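Shikimate dehydrogenase (NADP(+)) (Thermus thermophilus, PDB 2D5C) catalyses the reversible NADPH-linked reduction of 3-dehydroshikimate to shikimate, a step in the chorismate pathway that leads to the aromatic amino acids. Local coordinates at residues Leu120-Gly125 with Arg173-Ala178; Val142-Arg147 with Leu161-Leu166. One frame throughout, in Å; residues are numbered along the deposited sequence.

Contact 1: Leu120-Gly125 with Arg173-Ala178; sequences LVLGAG and RLLVNA
L120 and L175 both hold CG anti to the backbone N, so the two side chains run side by side on one face of the sheet. L120 CD2 meets L175 CD1 at 3.7 Å. L122 turns CG anti to its carbonyl carbon (chi1 -55°) and crosses L175 obliquely, with CG 3.9 Å from the same CD1. That methyl thus sits against both leucines. V121 and V176 point to the other face, where V121 CG1 touches A178 CB. The strands are parallel neighbours in a Rossmann-type NADP(+) domain. Their ladder runs from L120 N to L174 O, V176 N to L120 O and L122 N to V176 O, the last 2.9 Å and nearly straight at 175°. A178 N to L122 O continues it past the strand end at 2.8 Å, more bent at 140°. G123, A124 and G125 bind NADP(+). A side chain on G123 would clash with A178 O. A water accepts a weak bond from G125 N and donates to A178 O. N177 OD1 bonds T179 OG1, and its ND2 bonds D204 OD1. Helix 126-137 packs on V121, L174 and V176, helix 213-220 on L175 and N177, and strand 142-145 lies beside strand 119-122.

Contact 2: Val142-Arg147 with Leu161-Leu166; sequences VWVWNR and LRAVPL
Three backbone hydrogen bonds tie strand 142-145 to strand 162-163 and to V164 just after it. V144 is gripped twice: its N donates to R162 O at 2.9 Å, and its O accepts from V164 N at 3.0 Å. The third bond, R162 N to V142 O, is longer at 3.3 Å. All three donors lie in the plane of the carbonyl they meet. The pairing closes a right-handed beta-alpha-beta crossover of the Rossmann-type domain, with helix 149-159 as the link. R162 O also takes a CA-H contact from W143.

L161 and V142 lie side by side, and L161 CD1 also meets V144 CG1 at about a right angle. V142 and L161 pack on L135, A132 and R136 of helix 126-137, and V144 on L155 of helix 149-159. On the other face, R162 holds CG anti to the backbone N (chi1 178°) and stays extended to NE. It runs alongside the W143 indole, with CD 3.7 Å from W143 NE1. The guanidinium plane stands 75° from the ring, and any cation-pi attraction is at most weak. V164 CG1 covers one face of the W143 ring, offset toward its rim. L120 and P118 also touch the W143 side chain.

W145 sets CG anti to the backbone N (chi1 173°), which carries the indole past the end of the short strand. L166 CD1 sits over one face, 3.9 Å from the centroid of the six-membered ring, in a CH-pi contact. At the ring edge, in plane, V164 O lies 3.2 Å from W145 CD1. An alanine for W145 removes the indole and would probably leave L166 CB and CD1 without their ring face and V164 O without its edge contact. R147 N lies over the opposite face, toward the rim.

Both contacts belong to one parallel sheet. Contact 1 lies in its buried middle, while contact 2 joins the outermost strand of this chain to its neighbour and is only partly buried. Along the chain, contact 2 is nested within the loop closed by contact 1. Leucine and valine carry contact 1; contact 2 adds two indoles and an exposed arginine. Strands 119-122 and 142-145 are neighbours and join the two: G123 N probably bonds W145 O at 2.8 Å, and A124 N probably bonds N146 OD1. Each contributes NADP(+)-binding residues just past the C-terminal end of its first strand only: G123 to G125 from contact 1, N146 and R147 from contact 2.

Contact 1: Leu120-Gly125 with Arg173-Ala178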
# COMPACT_ATOMS: atom_id res chain seq x y z
N LEU A 120 -25.24 -13.79 17.58
CA LEU A 120 -26.03 -12.56 17.50
C LEU A 120 -25.15 -11.33 17.70
O LEU A 120 -24.48 -11.19 18.71
CB LEU A 120 -27.15 -12.56 18.55
CG LEU A 120 -27.93 -11.24 18.73
CD1 LEU A 120 -28.61 -10.82 17.43
CD2 LEU A 120 -28.95 -11.42 19.84
N VAL A 121 -25.16 -10.46 16.70
CA VAL A 121 -24.38 -9.23 16.75
C VAL A 121 -25.35 -8.09 17.11
O VAL A 121 -26.34 -7.88 16.42
CB VAL A 121 -23.73 -8.94 15.39
CG1 VAL A 121 -22.85 -7.67 15.48
CG2 VAL A 121 -22.88 -10.16 14.95
N LEU A 122 -25.08 -7.42 18.22
CA LEU A 122 -25.91 -6.31 18.64
C LEU A 122 -25.27 -5.05 18.08
O LEU A 122 -24.12 -4.75 18.40
CB LEU A 122 -25.98 -6.23 20.16
CG LEU A 122 -26.45 -7.49 20.88
CD1 LEU A 122 -26.47 -7.16 22.38
CD2 LEU A 122 -27.83 -7.95 20.41
N GLY A 123 -26.02 -4.32 17.25
CA GLY A 123 -25.49 -3.10 16.67
C GLY A 123 -25.15 -3.35 15.21
O GLY A 123 -24.38 -4.25 14.91
N ALA A 124 -25.74 -2.56 14.31
CA ALA A 124 -25.46 -2.75 12.89
C ALA A 124 -24.75 -1.56 12.25
O ALA A 124 -24.99 -1.24 11.09
CB ALA A 124 -26.75 -3.08 12.13
N GLY A 125 -23.89 -0.92 13.04
CA GLY A 125 -23.11 0.20 12.53
C GLY A 125 -21.85 -0.37 11.90
O GLY A 125 -21.82 -1.56 11.58
N ARG A 173 -25.75 -18.51 20.81
CA ARG A 173 -24.65 -19.22 21.48
C ARG A 173 -23.44 -18.31 21.59
O ARG A 173 -22.55 -18.54 22.42
CB ARG A 173 -24.28 -20.50 20.72
CG ARG A 173 -25.24 -21.63 21.00
CD ARG A 173 -25.15 -22.06 22.47
NE ARG A 173 -26.41 -22.61 22.96
CZ ARG A 173 -27.36 -21.90 23.56
NH1 ARG A 173 -27.21 -20.59 23.74
NH2 ARG A 173 -28.48 -22.49 23.96
N LEU A 174 -23.40 -17.29 20.74
CA LEU A 174 -22.32 -16.31 20.76
C LEU A 174 -23.01 -14.96 20.68
O LEU A 174 -23.77 -14.70 19.75
CB LEU A 174 -21.39 -16.48 19.57
CG LEU A 174 -20.31 -15.41 19.44
CD1 LEU A 174 -19.43 -15.40 20.69
CD2 LEU A 174 -19.48 -15.68 18.19
N LEU A 175 -22.74 -14.09 21.64
CA LEU A 175 -23.35 -12.77 21.66
C LEU A 175 -22.23 -11.74 21.60
O LEU A 175 -21.30 -11.79 22.40
CB LEU A 175 -24.16 -12.63 22.96
CG LEU A 175 -24.97 -11.37 23.22
CD1 LEU A 175 -25.99 -11.13 22.11
CD2 LEU A 175 -25.66 -11.54 24.57
N VAL A 176 -22.31 -10.81 20.65
CA VAL A 176 -21.28 -9.79 20.52
C VAL A 176 -21.85 -8.39 20.64
O VAL A 176 -22.79 -8.04 19.92
CB VAL A 176 -20.56 -9.88 19.14
CG1 VAL A 176 -19.47 -8.83 19.04
CG2 VAL A 176 -19.95 -11.26 18.95
N ASN A 177 -21.34 -7.60 21.58
CA ASN A 177 -21.84 -6.23 21.67
C ASN A 177 -21.03 -5.34 20.75
O ASN A 177 -19.85 -5.10 20.99
CB ASN A 177 -21.75 -5.67 23.09
CG ASN A 177 -22.14 -4.20 23.13
OD1 ASN A 177 -23.12 -3.80 22.49
ND2 ASN A 177 -21.39 -3.40 23.88
N ALA A 178 -21.69 -4.85 19.70
CA ALA A 178 -21.07 -3.95 18.74
C ALA A 178 -21.80 -2.61 18.78
O ALA A 178 -21.79 -1.85 17.81
CB ALA A 178 -21.12 -4.56 17.32
O HOH W 1 -22.01 -1.14 15.12

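Contact 2: Val142-Arg147 with Leu161-Leu166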
# COMPACT_ATOMS: atom_id res chain seq x y z
N VAL A 142 -25.53 -16.33 11.41
CA VAL A 142 -25.47 -15.03 12.08
C VAL A 142 -26.83 -14.34 12.16
O VAL A 142 -27.60 -14.33 11.19
CB VAL A 142 -24.48 -14.09 11.34
CG1 VAL A 142 -24.26 -12.81 12.14
CG2 VAL A 142 -23.15 -14.80 11.13
N TRP A 143 -27.12 -13.77 13.33
CA TRP A 143 -28.35 -13.01 13.55
C TRP A 143 -27.88 -11.60 13.88
O TRP A 143 -26.79 -11.41 14.42
CB TRP A 143 -29.15 -13.53 14.74
CG TRP A 143 -29.64 -14.91 14.61
CD1 TRP A 143 -29.73 -15.66 13.47
CD2 TRP A 143 -30.14 -15.73 15.67
NE1 TRP A 143 -30.26 -16.90 13.75
CE2 TRP A 143 -30.52 -16.97 15.10
CE3 TRP A 143 -30.32 -15.54 17.04
CZ2 TRP A 143 -31.06 -18.01 15.86
CZ3 TRP A 143 -30.85 -16.57 17.80
CH2 TRP A 143 -31.22 -17.80 17.20
N VAL A 144 -28.70 -10.60 13.53
CA VAL A 144 -28.34 -9.22 13.81
C VAL A 144 -29.53 -8.44 14.37
O VAL A 144 -30.68 -8.70 14.04
CB VAL A 144 -27.85 -8.49 12.52
CG1 VAL A 144 -26.61 -9.20 11.96
CG2 VAL A 144 -28.96 -8.49 11.47
N TRP A 145 -29.22 -7.48 15.23
CA TRP A 145 -30.24 -6.63 15.83
C TRP A 145 -29.65 -5.23 15.91
O TRP A 145 -28.43 -5.06 16.00
CB TRP A 145 -30.60 -7.12 17.23
CG TRP A 145 -31.50 -6.20 17.97
CD1 TRP A 145 -32.87 -6.19 17.94
CD2 TRP A 145 -31.11 -5.12 18.82
NE1 TRP A 145 -33.35 -5.16 18.72
CE2 TRP A 145 -32.29 -4.49 19.27
CE3 TRP A 145 -29.87 -4.62 19.24
CZ2 TRP A 145 -32.27 -3.38 20.12
CZ3 TRP A 145 -29.85 -3.51 20.09
CH2 TRP A 145 -31.04 -2.91 20.52
N ASN A 146 -30.52 -4.22 15.87
CA ASN A 146 -30.10 -2.83 15.96
C ASN A 146 -31.26 -2.05 16.58
O ASN A 146 -32.42 -2.39 16.34
CB ASN A 146 -29.79 -2.28 14.58
CG ASN A 146 -29.07 -0.94 14.63
OD1 ASN A 146 -27.97 -0.85 15.16
ND2 ASN A 146 -29.70 0.10 14.10
N ARG A 147 -30.97 -1.01 17.35
CA ARG A 147 -32.06 -0.24 17.97
C ARG A 147 -33.05 0.24 16.91
O ARG A 147 -34.25 0.35 17.17
CB ARG A 147 -31.51 0.95 18.77
CG ARG A 147 -30.88 2.05 17.96
CD ARG A 147 -30.27 3.09 18.89
NE ARG A 147 -29.56 4.14 18.16
CZ ARG A 147 -28.82 5.08 18.73
NH1 ARG A 147 -28.69 5.11 20.05
NH2 ARG A 147 -28.21 6.00 17.99
N LEU A 161 -28.20 -12.77 6.04
CA LEU A 161 -28.28 -13.22 7.43
C LEU A 161 -29.73 -13.13 7.92
O LEU A 161 -30.65 -13.11 7.11
CB LEU A 161 -27.39 -12.33 8.32
CG LEU A 161 -26.02 -12.03 7.71
CD1 LEU A 161 -25.24 -11.07 8.59
CD2 LEU A 161 -25.28 -13.33 7.51
N ARG A 162 -29.92 -13.07 9.23
CA ARG A 162 -31.27 -12.99 9.80
C ARG A 162 -31.39 -11.84 10.81
O ARG A 162 -30.61 -11.77 11.76
CB ARG A 162 -31.62 -14.31 10.50
CG ARG A 162 -32.99 -14.31 11.16
CD ARG A 162 -33.26 -15.60 11.92
NE ARG A 162 -34.60 -15.60 12.50
CZ ARG A 162 -35.07 -16.54 13.31
NH1 ARG A 162 -34.31 -17.58 13.66
NH2 ARG A 162 -36.30 -16.44 13.78
N ALA A 163 -32.35 -10.94 10.58
CA ALA A 163 -32.56 -9.84 11.51
C ALA A 163 -33.55 -10.37 12.54
O ALA A 163 -34.57 -10.94 12.19
CB ALA A 163 -33.15 -8.64 10.77
N VAL A 164 -33.24 -10.17 13.82
CA VAL A 164 -34.12 -10.69 14.87
C VAL A 164 -34.48 -9.67 15.93
O VAL A 164 -33.81 -8.64 16.08
CB VAL A 164 -33.47 -11.90 15.59
CG1 VAL A 164 -33.12 -12.98 14.59
CG2 VAL A 164 -32.22 -11.47 16.35
N PRO A 165 -35.58 -9.92 16.65
CA PRO A 165 -35.98 -9.01 17.72
C PRO A 165 -35.00 -9.34 18.84
O PRO A 165 -34.47 -10.46 18.88
CB PRO A 165 -37.42 -9.41 18.01
CG PRO A 165 -37.45 -10.86 17.65
CD PRO A 165 -36.64 -10.91 16.38
N LEU A 166 -34.77 -8.40 19.74
CA LEU A 166 -33.80 -8.59 20.82
C LEU A 166 -33.93 -9.81 21.73
O LEU A 166 -32.92 -10.33 22.20
CB LEU A 166 -33.74 -7.33 21.68
CG LEU A 166 -32.58 -7.24 22.66
CD1 LEU A 166 -31.26 -7.21 21.91
CD2 LEU A 166 -32.73 -5.97 23.50